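Local atomic coordinates of 3-deoxy-manno-octulosonate cytidylyltransferase (Escherichia coli, PDB entry 1H7E), a protein that activates the eight-carbon sugar KDO by coupling it to CMP from CTP, with release of diphosphate, for lipopolysaccharide biosynthesis. Residues A[43-48]-A[85-90]; A[91-96]-A[108-113]; A[79-84]-A[184-189]; A[5-10]-A[28-33]. All coordinates share one frame; numbering follows the deposited sequence.

Contact 1. Residues A[43-48]-A[85-90]; sequences VAEVWV and HKVEAD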
loop_
_atom_site.group_PDB
_atom_site.type_symbol
_atom_site.label_atom_id
_atom_site.label_comp_id
_atom_site.label_asym_id
_atom_site.label_seq_id
_atom_site.Cartn_x
_atom_site.Cartn_y
_atom_site.Cartn_z
ATOM N N VAL A 43 17.398 2.157 -26.436
ATOM C CA VAL A 43 16.155 1.672 -27.019
ATOM C C VAL A 43 16.380 1.300 -28.488
ATOM O O VAL A 43 16.879 2.106 -29.280
ATOM C CB VAL A 43 15.046 2.746 -26.876
ATOM C CG1 VAL A 43 13.770 2.342 -27.635
ATOM C CG2 VAL A 43 14.743 2.942 -25.384
ATOM N N ALA A 44 15.990 0.079 -28.839
ATOM C CA ALA A 44 16.157 -0.446 -30.197
ATOM C C ALA A 44 15.143 0.048 -31.219
ATOM O O ALA A 44 15.503 0.369 -32.346
ATOM C CB ALA A 44 16.155 -1.958 -30.162
ATOM N N GLU A 45 13.871 0.083 -30.841
ATOM C CA GLU A 45 12.821 0.529 -31.759
ATOM C C GLU A 45 11.746 1.284 -31.008
ATOM O O GLU A 45 11.543 1.071 -29.817
ATOM C CB GLU A 45 12.132 -0.673 -32.428
ATOM C CG GLU A 45 13.024 -1.654 -33.183
ATOM C CD GLU A 45 12.348 -3.004 -33.412
ATOM O OE1 GLU A 45 11.112 -3.038 -33.597
ATOM O OE2 GLU A 45 13.055 -4.038 -33.399
ATOM N N VAL A 46 11.009 2.106 -31.736
ATOM C CA VAL A 46 9.920 2.871 -31.176
ATOM C C VAL A 46 8.706 2.618 -32.056
ATOM O O VAL A 46 8.763 2.775 -33.279
ATOM C CB VAL A 46 10.239 4.386 -31.113
ATOM C CG1 VAL A 46 9.043 5.148 -30.552
ATOM C CG2 VAL A 46 11.460 4.628 -30.233
ATOM N N TRP A 47 7.614 2.201 -31.421
ATOM C CA TRP A 47 6.357 1.894 -32.110
ATOM C C TRP A 47 5.145 2.637 -31.577
ATOM O O TRP A 47 5.026 2.842 -30.378
ATOM C CB TRP A 47 6.034 0.415 -31.932
ATOM C CG TRP A 47 6.956 -0.498 -32.627
ATOM C CD1 TRP A 47 8.172 -0.956 -32.183
ATOM C CD2 TRP A 47 6.722 -1.127 -33.887
ATOM N NE1 TRP A 47 8.700 -1.842 -33.094
ATOM C CE2 TRP A 47 7.829 -1.963 -34.149
ATOM C CE3 TRP A 47 5.672 -1.069 -34.818
ATOM C CZ2 TRP A 47 7.922 -2.739 -35.311
ATOM C CZ3 TRP A 47 5.763 -1.836 -35.967
ATOM C CH2 TRP A 47 6.880 -2.661 -36.200
ATOM N N VAL A 48 4.201 2.943 -32.459
ATOM C CA VAL A 48 2.944 3.582 -32.078
ATOM C C VAL A 48 1.892 2.485 -32.260
ATOM O O VAL A 48 1.801 1.874 -33.335
ATOM C CB VAL A 48 2.586 4.783 -32.983
ATOM C CG1 VAL A 48 1.203 5.300 -32.646
ATOM C CG2 VAL A 48 3.606 5.893 -32.828
ATOM N N HIS A 85 3.285 -9.906 -28.607
ATOM C CA HIS A 85 3.344 -11.145 -29.397
ATOM C C HIS A 85 3.990 -10.969 -30.767
ATOM O O HIS A 85 4.622 -11.895 -31.283
ATOM C CB HIS A 85 1.953 -11.713 -29.588
ATOM C CG HIS A 85 1.407 -12.356 -28.364
ATOM N ND1 HIS A 85 2.032 -13.413 -27.740
ATOM C CD2 HIS A 85 0.287 -12.100 -27.651
ATOM C CE1 HIS A 85 1.317 -13.781 -26.691
ATOM N NE2 HIS A 85 0.254 -13.001 -26.615
ATOM N N LYS A 86 3.825 -9.772 -31.330
ATOM C CA LYS A 86 4.359 -9.406 -32.636
ATOM C C LYS A 86 5.706 -8.712 -32.645
ATOM O O LYS A 86 6.469 -8.895 -33.582
ATOM C CB LYS A 86 3.346 -8.565 -33.401
ATOM C CG LYS A 86 2.150 -9.377 -33.805
ATOM C CD LYS A 86 1.148 -8.575 -34.586
ATOM C CE LYS A 86 0.044 -9.486 -35.086
ATOM N NZ LYS A 86 -0.907 -8.723 -35.912
ATOM N N VAL A 87 5.987 -7.889 -31.633
ATOM C CA VAL A 87 7.264 -7.174 -31.547
ATOM C C VAL A 87 8.092 -7.776 -30.426
ATOM O O VAL A 87 7.750 -7.637 -29.246
ATOM C CB VAL A 87 7.050 -5.673 -31.272
ATOM C CG1 VAL A 87 8.384 -4.975 -31.059
ATOM C CG2 VAL A 87 6.278 -5.031 -32.406
ATOM N N GLU A 88 9.205 -8.413 -30.788
ATOM C CA GLU A 88 10.052 -9.051 -29.800
ATOM C C GLU A 88 10.974 -8.091 -29.030
ATOM O O GLU A 88 11.613 -7.227 -29.621
ATOM C CB GLU A 88 10.865 -10.168 -30.456
ATOM C CG GLU A 88 11.772 -10.912 -29.478
ATOM C CD GLU A 88 12.605 -11.998 -30.134
ATOM O OE1 GLU A 88 12.818 -11.942 -31.370
ATOM O OE2 GLU A 88 13.055 -12.909 -29.401
ATOM N N ALA A 89 11.038 -8.268 -27.709
ATOM C CA ALA A 89 11.877 -7.451 -26.838
ATOM C C ALA A 89 11.920 -8.098 -25.466
ATOM O O ALA A 89 11.116 -8.958 -25.157
ATOM C CB ALA A 89 11.321 -6.030 -26.734
ATOM N N ASP A 90 12.929 -7.754 -24.685
ATOM C CA ASP A 90 13.044 -8.279 -23.334
ATOM C C ASP A 90 12.328 -7.297 -22.390
ATOM O O ASP A 90 11.771 -7.708 -21.378
ATOM C CB ASP A 90 14.511 -8.374 -22.934
ATOM C CG ASP A 90 15.310 -9.287 -23.854
ATOM O OD1 ASP A 90 14.851 -10.422 -24.089
ATOM O OD2 ASP A 90 16.384 -8.872 -24.348
#
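Val-87 sets its two methyl groups against the indole of Trp-47. Methyl CG2 lies over one face, 4.1 Å from the centroid of the five-membered ring and 20° off the normal, a CH-pi contact. It is displaced from the ring centre toward the fused bond and the six-membered ring, with Trp-47 CE2 3.9 Å from Val-87 CG2. Methyl CG1 reaches the pyrrole nitrogen, with Val-87 CG1 to Trp-47 NE1 at 3.7 Å. With Trp-47 CG anti to the carbonyl carbon (chi1 -68°), the indole lies so that Val-87 meets one of its faces. Glu-45, two residues back on the strand, probably helps to fix the turn of the indole. Trp-47 NE1 donates to Glu-45 OE1 over 2.7 Å at an N-H...O angle of 155°. The carboxylate oxygen lies close to the ring plane and is met on its anti side. The other oxygen, Glu-45 OE2, forms a salt bridge with Lys-2. A leucine in place of Trp-47 would probably leave Glu-45 OE1 without its N-H partner and the methyls of Val-87 without a flat face to rest on. The contact sits on the face of the main sheet that carries helix 76-86, where the chain leaves that helix toward strand 91-94. Trp-47 touches Lys-65 and Ile-67 of the outer strand 65-68. Its backbone pairs with Ile-5 and Ile-7, while Val-46 points to helix 29-38 on the other face.

Contact 2. Residues A[91-96]-A[108-113]; sequences IYINLQ and ETLLQG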
loop_
_atom_site.group_PDB
_atom_site.type_symbol
_atom_site.label_atom_id
_atom_site.label_comp_id
_atom_site.label_asym_id
_atom_site.label_seq_id
_atom_site.Cartn_x
_atom_site.Cartn_y
_atom_site.Cartn_z
ATOM N N ILE A 91 12.355 -6.008 -22.743
ATOM C CA ILE A 91 11.745 -4.937 -21.939
ATOM C C ILE A 91 10.884 -4.020 -22.786
ATOM O O ILE A 91 11.347 -3.492 -23.795
ATOM C CB ILE A 91 12.841 -4.064 -21.268
ATOM C CG1 ILE A 91 13.664 -4.913 -20.287
ATOM C CG2 ILE A 91 12.207 -2.846 -20.575
ATOM C CD1 ILE A 91 14.953 -4.269 -19.856
ATOM N N TYR A 92 9.630 -3.828 -22.381
ATOM C CA TYR A 92 8.706 -2.960 -23.105
ATOM C C TYR A 92 8.390 -1.755 -22.243
ATOM O O TYR A 92 8.002 -1.902 -21.083
ATOM C CB TYR A 92 7.390 -3.680 -23.395
ATOM C CG TYR A 92 7.533 -4.898 -24.281
ATOM C CD1 TYR A 92 7.930 -6.117 -23.750
ATOM C CD2 TYR A 92 7.288 -4.814 -25.659
ATOM C CE1 TYR A 92 8.088 -7.235 -24.571
ATOM C CE2 TYR A 92 7.441 -5.924 -26.491
ATOM C CZ TYR A 92 7.841 -7.125 -25.942
ATOM O OH TYR A 92 8.000 -8.238 -26.739
ATOM N N ILE A 93 8.545 -0.570 -22.811
ATOM C CA ILE A 93 8.262 0.675 -22.102
ATOM C C ILE A 93 6.999 1.232 -22.722
ATOM O O ILE A 93 6.894 1.372 -23.946
ATOM C CB ILE A 93 9.416 1.679 -22.251
ATOM C CG1 ILE A 93 10.651 1.143 -21.542
ATOM C CG2 ILE A 93 9.020 3.059 -21.687
ATOM C CD1 ILE A 93 11.910 1.857 -21.930
ATOM N N ASN A 94 6.018 1.523 -21.882
ATOM C CA ASN A 94 4.753 2.050 -22.357
ATOM C C ASN A 94 4.700 3.531 -22.009
ATOM O O ASN A 94 4.689 3.883 -20.834
ATOM C CB ASN A 94 3.619 1.303 -21.661
ATOM C CG ASN A 94 2.325 1.337 -22.440
ATOM O OD1 ASN A 94 2.302 1.049 -23.642
ATOM N ND2 ASN A 94 1.223 1.640 -21.749
ATOM N N LEU A 95 4.764 4.383 -23.028
ATOM C CA LEU A 95 4.700 5.838 -22.881
ATOM C C LEU A 95 3.323 6.317 -23.271
ATOM O O LEU A 95 2.741 5.801 -24.212
ATOM C CB LEU A 95 5.645 6.525 -23.857
ATOM C CG LEU A 95 7.131 6.635 -23.599
ATOM C CD1 LEU A 95 7.683 7.672 -24.576
ATOM C CD2 LEU A 95 7.378 7.090 -22.180
ATOM N N GLN A 96 2.838 7.372 -22.633
ATOM C CA GLN A 96 1.525 7.908 -22.992
ATOM C C GLN A 96 1.601 8.799 -24.244
ATOM O O GLN A 96 2.486 9.644 -24.362
ATOM C CB GLN A 96 0.916 8.651 -21.801
ATOM C CG GLN A 96 0.607 7.721 -20.621
ATOM C CD GLN A 96 -0.026 6.401 -21.076
ATOM O OE1 GLN A 96 -1.138 6.385 -21.614
ATOM N NE2 GLN A 96 0.702 5.293 -20.897
ATOM N N GLU A 108 15.208 7.027 -19.528
ATOM C CA GLU A 108 16.499 6.370 -19.362
ATOM C C GLU A 108 16.696 5.892 -17.924
ATOM O O GLU A 108 17.266 4.818 -17.689
ATOM C CB GLU A 108 17.635 7.303 -19.787
ATOM C CG GLU A 108 17.750 7.429 -21.298
ATOM C CD GLU A 108 18.736 8.496 -21.767
ATOM O OE1 GLU A 108 19.558 8.982 -20.960
ATOM O OE2 GLU A 108 18.666 8.855 -22.961
ATOM N N THR A 109 16.213 6.690 -16.965
ATOM C CA THR A 109 16.293 6.357 -15.533
ATOM C C THR A 109 15.504 5.077 -15.300
ATOM O O THR A 109 15.963 4.159 -14.630
ATOM C CB THR A 109 15.681 7.495 -14.653
ATOM O OG1 THR A 109 16.560 8.624 -14.654
ATOM C CG2 THR A 109 15.470 7.036 -13.210
ATOM N N LEU A 110 14.333 5.013 -15.916
ATOM C CA LEU A 110 13.455 3.864 -15.801
ATOM C C LEU A 110 14.128 2.627 -16.398
ATOM O O LEU A 110 14.228 1.589 -15.742
ATOM C CB LEU A 110 12.151 4.191 -16.521
ATOM C CG LEU A 110 10.954 3.265 -16.449
ATOM C CD1 LEU A 110 10.457 3.190 -15.023
ATOM C CD2 LEU A 110 9.875 3.828 -17.357
ATOM N N LEU A 111 14.688 2.774 -17.602
ATOM C CA LEU A 111 15.358 1.657 -18.290
ATOM C C LEU A 111 16.580 1.171 -17.522
ATOM O O LEU A 111 16.836 -0.034 -17.467
ATOM C CB LEU A 111 15.783 2.061 -19.707
ATOM C CG LEU A 111 15.455 1.156 -20.896
ATOM C CD1 LEU A 111 16.345 1.564 -22.043
ATOM C CD2 LEU A 111 15.668 -0.309 -20.576
ATOM N N GLN A 112 17.344 2.108 -16.957
ATOM C CA GLN A 112 18.526 1.763 -16.173
ATOM C C GLN A 112 18.127 0.953 -14.924
ATOM O O GLN A 112 18.827 0.014 -14.526
ATOM C CB GLN A 112 19.297 3.029 -15.765
ATOM C CG GLN A 112 20.707 2.745 -15.216
ATOM C CD GLN A 112 21.491 1.771 -16.106
ATOM O OE1 GLN A 112 21.955 2.137 -17.193
ATOM N NE2 GLN A 112 21.606 0.517 -15.664
ATOM N N GLY A 113 17.005 1.326 -14.314
ATOM C CA GLY A 113 16.530 0.613 -13.144
ATOM C C GLY A 113 16.244 -0.844 -13.473
ATOM O O GLY A 113 16.590 -1.731 -12.684
#
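This is a buried, wholly apolar contact of a strand with a helix, in which Ile-91 and Ile-93 of the main sheet meet Leu-110 and Leu-111. It lies in the core, on the face of the sheet that helix 104-116 packs against. The axes of strand 91-94 and helix 108-113 pass 10.4 Å apart and run at 152°, close to antiparallel. That separation leaves room for a single layer of interlocking side chains. Ile-91 and Ile-93 are two apart on the strand, so both face the helix, and they share one conformation. In each, CG1 is anti to the carbonyl carbon and CD1 extends on toward the helix (chi1 -66° in Ile-93). Leu-111 receives both. Ile-93 CD1 comes within 3.8 Å of Leu-111 CG, the two side chains crossing at about a right angle. Ile-91 CD1 meets Leu-111 CD2 at 4.1 Å. Leu-111 does not aim straight at the strand from its CA, and its off-staggered first torsion (chi1 -131°) goes with a branch set between the two isoleucines. Leu-110 adds a looser contact, with its CD2 4.5 Å from Ile-93 CG2. No hydrogen bond joins the two segments. Helix 104-116 belongs to a beta-alpha-beta crossover that leads from strand 91-94 to the parallel strand 122-129, with strand 169-179 lying between them in the sheet. Val-107 and Met-114 of the same helix extend the packing. Leu-110 also reaches Ile-175 and Ala-177 of strand 169-179, and Leu-111 reaches Ala-3 of strand 3-8.

Contact 3. Residues A[79-84]-A[184-189]; sequences RLVEVM and QNYSQL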
loop_
_atom_site.group_PDB
_atom_site.type_symbol
_atom_site.label_atom_id
_atom_site.label_comp_id
_atom_site.label_asym_id
_atom_site.label_seq_id
_atom_site.Cartn_x
_atom_site.Cartn_y
_atom_site.Cartn_z
ATOM N N ARG A 79 -3.624 -3.823 -24.704
ATOM C CA ARG A 79 -3.141 -3.400 -26.017
ATOM C C ARG A 79 -1.645 -3.695 -26.161
ATOM O O ARG A 79 -1.189 -4.119 -27.224
ATOM C CB ARG A 79 -3.428 -1.921 -26.237
ATOM C CG ARG A 79 -2.800 -1.328 -27.497
ATOM C CD ARG A 79 -3.318 0.103 -27.781
ATOM N NE ARG A 79 -4.522 0.103 -28.620
ATOM C CZ ARG A 79 -5.772 0.000 -28.173
ATOM N NH1 ARG A 79 -6.027 -0.092 -26.873
ATOM N NH2 ARG A 79 -6.770 -0.113 -29.036
ATOM N N LEU A 80 -0.888 -3.507 -25.080
ATOM C CA LEU A 80 0.553 -3.786 -25.077
ATOM C C LEU A 80 0.822 -5.303 -25.178
ATOM O O LEU A 80 1.841 -5.709 -25.730
ATOM C CB LEU A 80 1.217 -3.199 -23.812
ATOM C CG LEU A 80 2.738 -3.258 -23.633
ATOM C CD1 LEU A 80 3.430 -2.475 -24.721
ATOM C CD2 LEU A 80 3.106 -2.675 -22.289
ATOM N N VAL A 81 -0.071 -6.131 -24.629
ATOM C CA VAL A 81 0.077 -7.594 -24.689
ATOM C C VAL A 81 -0.029 -8.060 -26.156
ATOM O O VAL A 81 0.752 -8.905 -26.619
ATOM C CB VAL A 81 -0.981 -8.315 -23.783
ATOM C CG1 VAL A 81 -1.032 -9.810 -24.068
ATOM C CG2 VAL A 81 -0.622 -8.109 -22.308
ATOM N N GLU A 82 -0.963 -7.469 -26.892
ATOM C CA GLU A 82 -1.111 -7.803 -28.296
ATOM C C GLU A 82 0.154 -7.401 -29.067
ATOM O O GLU A 82 0.611 -8.150 -29.928
ATOM C CB GLU A 82 -2.320 -7.121 -28.920
ATOM C CG GLU A 82 -2.501 -7.521 -30.377
ATOM C CD GLU A 82 -3.568 -6.735 -31.110
ATOM O OE1 GLU A 82 -4.249 -5.888 -30.488
ATOM O OE2 GLU A 82 -3.734 -6.965 -32.330
ATOM N N VAL A 83 0.708 -6.224 -28.772
ATOM C CA VAL A 83 1.919 -5.774 -29.448
ATOM C C VAL A 83 3.089 -6.699 -29.124
ATOM O O VAL A 83 3.915 -7.006 -29.992
ATOM C CB VAL A 83 2.306 -4.309 -29.042
ATOM C CG1 VAL A 83 3.693 -3.949 -29.599
ATOM C CG2 VAL A 83 1.261 -3.333 -29.557
ATOM N N MET A 84 3.158 -7.138 -27.870
ATOM C CA MET A 84 4.232 -8.007 -27.393
ATOM C C MET A 84 4.396 -9.303 -28.203
ATOM O O MET A 84 5.511 -9.757 -28.426
ATOM C CB MET A 84 4.020 -8.324 -25.904
ATOM C CG MET A 84 5.016 -9.305 -25.281
ATOM S SD MET A 84 4.501 -11.040 -25.431
ATOM C CE MET A 84 2.870 -11.015 -24.593
ATOM N N GLN A 184 3.411 -11.765 -20.862
ATOM C CA GLN A 184 2.996 -13.101 -21.339
ATOM C C GLN A 184 1.992 -13.761 -20.401
ATOM O O GLN A 184 1.143 -14.549 -20.830
ATOM C CB GLN A 184 4.193 -14.037 -21.477
ATOM C CG GLN A 184 5.119 -13.652 -22.608
ATOM C CD GLN A 184 6.318 -14.561 -22.728
ATOM O OE1 GLN A 184 7.113 -14.688 -21.799
ATOM N NE2 GLN A 184 6.475 -15.172 -23.891
ATOM N N ASN A 185 2.112 -13.452 -19.113
ATOM C CA ASN A 185 1.228 -14.006 -18.093
ATOM C C ASN A 185 0.116 -13.050 -17.654
ATOM O O ASN A 185 -0.727 -13.421 -16.841
ATOM C CB ASN A 185 2.045 -14.405 -16.856
ATOM C CG ASN A 185 3.064 -15.481 -17.153
ATOM O OD1 ASN A 185 2.768 -16.457 -17.847
ATOM N ND2 ASN A 185 4.279 -15.307 -16.636
ATOM N N TYR A 186 0.059 -11.871 -18.258
ATOM C CA TYR A 186 -0.903 -10.858 -17.864
ATOM C C TYR A 186 -2.368 -11.156 -18.013
ATOM O O TYR A 186 -3.139 -10.849 -17.107
ATOM C CB TYR A 186 -0.614 -9.515 -18.542
ATOM C CG TYR A 186 -1.446 -8.374 -17.984
ATOM C CD1 TYR A 186 -1.091 -7.732 -16.780
ATOM C CD2 TYR A 186 -2.595 -7.942 -18.644
ATOM C CE1 TYR A 186 -1.873 -6.682 -16.258
ATOM C CE2 TYR A 186 -3.379 -6.898 -18.132
ATOM C CZ TYR A 186 -3.013 -6.276 -16.946
ATOM O OH TYR A 186 -3.791 -5.246 -16.491
ATOM N N SER A 187 -2.762 -11.707 -19.158
ATOM C CA SER A 187 -4.181 -11.986 -19.420
ATOM C C SER A 187 -4.835 -13.020 -18.504
ATOM O O SER A 187 -6.048 -13.154 -18.507
ATOM C CB SER A 187 -4.392 -12.372 -20.894
ATOM O OG SER A 187 -3.890 -13.673 -21.157
ATOM N N GLN A 188 -4.027 -13.769 -17.757
ATOM C CA GLN A 188 -4.533 -14.763 -16.818
ATOM C C GLN A 188 -4.822 -14.170 -15.413
ATOM O O GLN A 188 -5.400 -14.850 -14.567
ATOM C CB GLN A 188 -3.538 -15.930 -16.673
ATOM C CG GLN A 188 -3.249 -16.708 -17.976
ATOM C CD GLN A 188 -4.510 -17.074 -18.766
ATOM O OE1 GLN A 188 -5.523 -17.496 -18.199
ATOM N NE2 GLN A 188 -4.449 -16.907 -20.086
ATOM N N LEU A 189 -4.385 -12.935 -15.152
ATOM C CA LEU A 189 -4.609 -12.302 -13.849
ATOM C C LEU A 189 -6.051 -11.831 -13.711
ATOM O O LEU A 189 -6.635 -11.232 -14.624
ATOM C CB LEU A 189 -3.693 -11.098 -13.660
ATOM C CG LEU A 189 -2.194 -11.333 -13.749
ATOM C CD1 LEU A 189 -1.456 -10.026 -13.559
ATOM C CD2 LEU A 189 -1.801 -12.351 -12.719
#
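Met-84 and Val-81, one turn apart on helix 76-86, meet Gln-184 and Tyr-186 by van der Waals contact, with no hydrogen bond across. The apolar part is Val-81 against Tyr-186. Val-81 CG2 touches the tyrosine at its root, 4.0 Å from Tyr-186 CB and 4.2 Å from Tyr-186 CD2, and the side chains cross at about a right angle. The thioether part is Met-84 against Gln-184. The methionine leaves with CG anti to its backbone N (chi1 176°), then bends at both following torsions. This turns its methyl to the backbone of Gln-184, with Met-84 CE 3.8 Å from Gln-184 N. Met-84 also crosses the glutamine side chain at about a right angle, its SD 3.9 Å from Gln-184 CG, on the aliphatic part of that solvent-facing group. The polar end of Tyr-186 is served outside the pair, where its OH hydrogen-bonds Glu-201. Arg-180 NH1 hydrogen-bonds the carbonyl oxygen of Met-84. Leu-183 packs on Leu-80, Val-81 and Met-84. This is packing in an alpha/beta fold between helix 76-86 and the segment formed by helix 180-185 and the turn-like residues that follow it, after strand 169-179.

Contact 4. Residues A[5-10]-A[28-33]; sequences IVIPAR and PMIQHV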
loop_
_atom_site.group_PDB
_atom_site.type_symbol
_atom_site.label_atom_id
_atom_site.label_comp_id
_atom_site.label_asym_id
_atom_site.label_seq_id
_atom_site.Cartn_x
_atom_site.Cartn_y
_atom_site.Cartn_z
ATOM N N ILE A 5 10.114 0.895 -27.124
ATOM C CA ILE A 5 9.147 1.831 -26.577
ATOM C C ILE A 5 7.880 1.714 -27.393
ATOM O O ILE A 5 7.931 1.715 -28.622
ATOM C CB ILE A 5 9.641 3.287 -26.638
ATOM C CG1 ILE A 5 10.748 3.499 -25.611
ATOM C CG2 ILE A 5 8.475 4.257 -26.439
ATOM C CD1 ILE A 5 11.416 4.845 -25.723
ATOM N N VAL A 6 6.747 1.553 -26.711
ATOM C CA VAL A 6 5.454 1.457 -27.376
ATOM C C VAL A 6 4.618 2.646 -26.920
ATOM O O VAL A 6 4.504 2.917 -25.719
ATOM C CB VAL A 6 4.711 0.133 -27.043
ATOM C CG1 VAL A 6 3.346 0.120 -27.705
ATOM C CG2 VAL A 6 5.520 -1.055 -27.510
ATOM N N ILE A 7 4.068 3.380 -27.876
ATOM C CA ILE A 7 3.255 4.545 -27.587
ATOM C C ILE A 7 1.815 4.283 -28.018
ATOM O O ILE A 7 1.526 4.224 -29.212
ATOM C CB ILE A 7 3.760 5.787 -28.362
ATOM C CG1 ILE A 7 5.226 6.075 -28.033
ATOM C CG2 ILE A 7 2.887 7.015 -28.042
ATOM C CD1 ILE A 7 5.881 7.001 -29.042
ATOM N N PRO A 8 0.905 4.037 -27.056
ATOM C CA PRO A 8 -0.513 3.787 -27.364
ATOM C C PRO A 8 -1.092 5.115 -27.843
ATOM O O PRO A 8 -0.935 6.138 -27.172
ATOM C CB PRO A 8 -1.110 3.436 -25.994
ATOM C CG PRO A 8 0.036 2.905 -25.232
ATOM C CD PRO A 8 1.159 3.840 -25.619
ATOM N N ALA A 9 -1.750 5.118 -28.992
ATOM C CA ALA A 9 -2.298 6.360 -29.513
ATOM C C ALA A 9 -3.655 6.154 -30.151
ATOM O O ALA A 9 -3.751 5.951 -31.361
ATOM C CB ALA A 9 -1.331 6.983 -30.522
ATOM N N ARG A 10 -4.701 6.173 -29.332
ATOM C CA ARG A 10 -6.050 6.027 -29.855
ATOM C C ARG A 10 -6.691 7.403 -30.136
ATOM O O ARG A 10 -6.589 8.339 -29.330
ATOM C CB ARG A 10 -6.911 5.112 -28.967
ATOM C CG ARG A 10 -6.816 5.323 -27.463
ATOM C CD ARG A 10 -7.480 4.161 -26.712
ATOM N NE ARG A 10 -8.823 3.853 -27.215
ATOM C CZ ARG A 10 -9.359 2.630 -27.254
ATOM N NH1 ARG A 10 -8.674 1.579 -26.816
ATOM N NH2 ARG A 10 -10.574 2.452 -27.759
ATOM N N PRO A 28 1.962 17.148 -35.288
ATOM C CA PRO A 28 0.870 16.512 -34.538
ATOM C C PRO A 28 1.443 16.119 -33.171
ATOM O O PRO A 28 2.653 15.857 -33.046
ATOM C CB PRO A 28 0.577 15.256 -35.355
ATOM C CG PRO A 28 1.051 15.618 -36.736
ATOM C CD PRO A 28 2.322 16.351 -36.469
ATOM N N MET A 29 0.593 16.062 -32.148
ATOM C CA MET A 29 1.076 15.709 -30.821
ATOM C C MET A 29 1.833 14.381 -30.802
ATOM O O MET A 29 2.914 14.285 -30.193
ATOM C CB MET A 29 -0.064 15.685 -29.805
ATOM C CG MET A 29 0.405 15.280 -28.410
ATOM S SD MET A 29 -0.818 15.598 -27.153
ATOM C CE MET A 29 -2.121 14.449 -27.672
ATOM N N ILE A 30 1.287 13.385 -31.504
ATOM C CA ILE A 30 1.907 12.057 -31.582
ATOM C C ILE A 30 3.356 12.127 -32.136
ATOM O O ILE A 30 4.237 11.361 -31.699
ATOM C CB ILE A 30 0.996 11.062 -32.375
ATOM C CG1 ILE A 30 1.426 9.614 -32.141
ATOM C CG2 ILE A 30 1.014 11.369 -33.844
ATOM C CD1 ILE A 30 1.305 9.164 -30.698
ATOM N N GLN A 31 3.633 13.105 -33.005
ATOM C CA GLN A 31 4.985 13.243 -33.545
ATOM C C GLN A 31 5.998 13.725 -32.489
ATOM O O GLN A 31 7.139 13.238 -32.446
ATOM C CB GLN A 31 5.005 14.158 -34.769
ATOM C CG GLN A 31 6.417 14.274 -35.395
ATOM C CD GLN A 31 6.415 15.022 -36.721
ATOM O OE1 GLN A 31 5.374 15.175 -37.354
ATOM N NE2 GLN A 31 7.573 15.503 -37.131
ATOM N N HIS A 32 5.573 14.650 -31.623
ATOM C CA HIS A 32 6.440 15.170 -30.560
ATOM C C HIS A 32 6.851 14.053 -29.608
ATOM O O HIS A 32 8.017 13.973 -29.187
ATOM C CB HIS A 32 5.722 16.263 -29.759
ATOM C CG HIS A 32 5.581 17.553 -30.495
ATOM N ND1 HIS A 32 6.632 18.431 -30.663
ATOM C CD2 HIS A 32 4.516 18.111 -31.119
ATOM C CE1 HIS A 32 6.218 19.476 -31.361
ATOM N NE2 HIS A 32 4.940 19.306 -31.647
ATOM N N VAL A 33 5.889 13.187 -29.276
ATOM C CA VAL A 33 6.172 12.068 -28.384
ATOM C C VAL A 33 7.131 11.097 -29.058
ATOM O O VAL A 33 8.096 10.619 -28.445
ATOM C CB VAL A 33 4.878 11.319 -27.966
ATOM C CG1 VAL A 33 5.230 10.124 -27.059
ATOM C CG2 VAL A 33 3.940 12.276 -27.235
#
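Ile-30 has CG1 anti to its backbone N (chi1 -164°), and chi2 (63°) then turns CD1 to Ala-9 and Ile-7. In Ile-7, CG1 instead stands anti to the carbonyl carbon (chi1 -57°), which puts CG2 next to Ile-30 CD1 and lets CD1 run on to Val-33. Ile-30 CD1 lies 3.8 Å from Ile-7 CG2. It is only 3.4 Å from Ala-9 CB, tighter than usual for two carbons. Val-33 sends one methyl into the same layer, its CG1 being 3.8 Å from Ile-7 CD1 and 4.0 Å from Ile-7 CG2. These residues are all buried. Strand 3-8, helix 29-38 and the neighbouring parallel strand 45-50 form the first beta-alpha-beta crossover of the Rossmann-like fold, in keeping with the GT-A clan. The connection after strand 3-8 probably helps to hold the nucleotide, as in related nucleotidyltransferases. Replacing Ile-7 by alanine would probably open a gap beneath the helix: Val-33 CG1 would lose its contact, and Ile-30 CD1 would keep Ala-9 alone of its two partners. Helix 29-38 starts after Pro-28, the N-cap residue. Ile-7 also touches Val-46, and Ala-9 touches Val-48, both on strand 45-50.

Overall arrangement
Contacts 1, 2 and 4 reach one sheet, contact 1 on one face and contacts 2 and 4 on the other. Contact 3 shares helix 76-86 with contact 1, their centres about 14 Å apart. The centres of contacts 2 and 4 are about 15 Å apart. Strand 3-8 links contacts 1, 2 and 4 through the backbone: Trp-47 O of contact 1 is 2.7 Å from Ile-7 N of contact 4, and Ile-93 O of contact 2 is 2.8 Å from Val-6 N. Contacts 1 and 2 meet where Val-87 O lies 2.6 Å from Tyr-92 OH. The loop after strand 3-8, in contact 4, probably borders the nucleotide site, as in related nucleotidyltransferases; this enzyme is substrate-free.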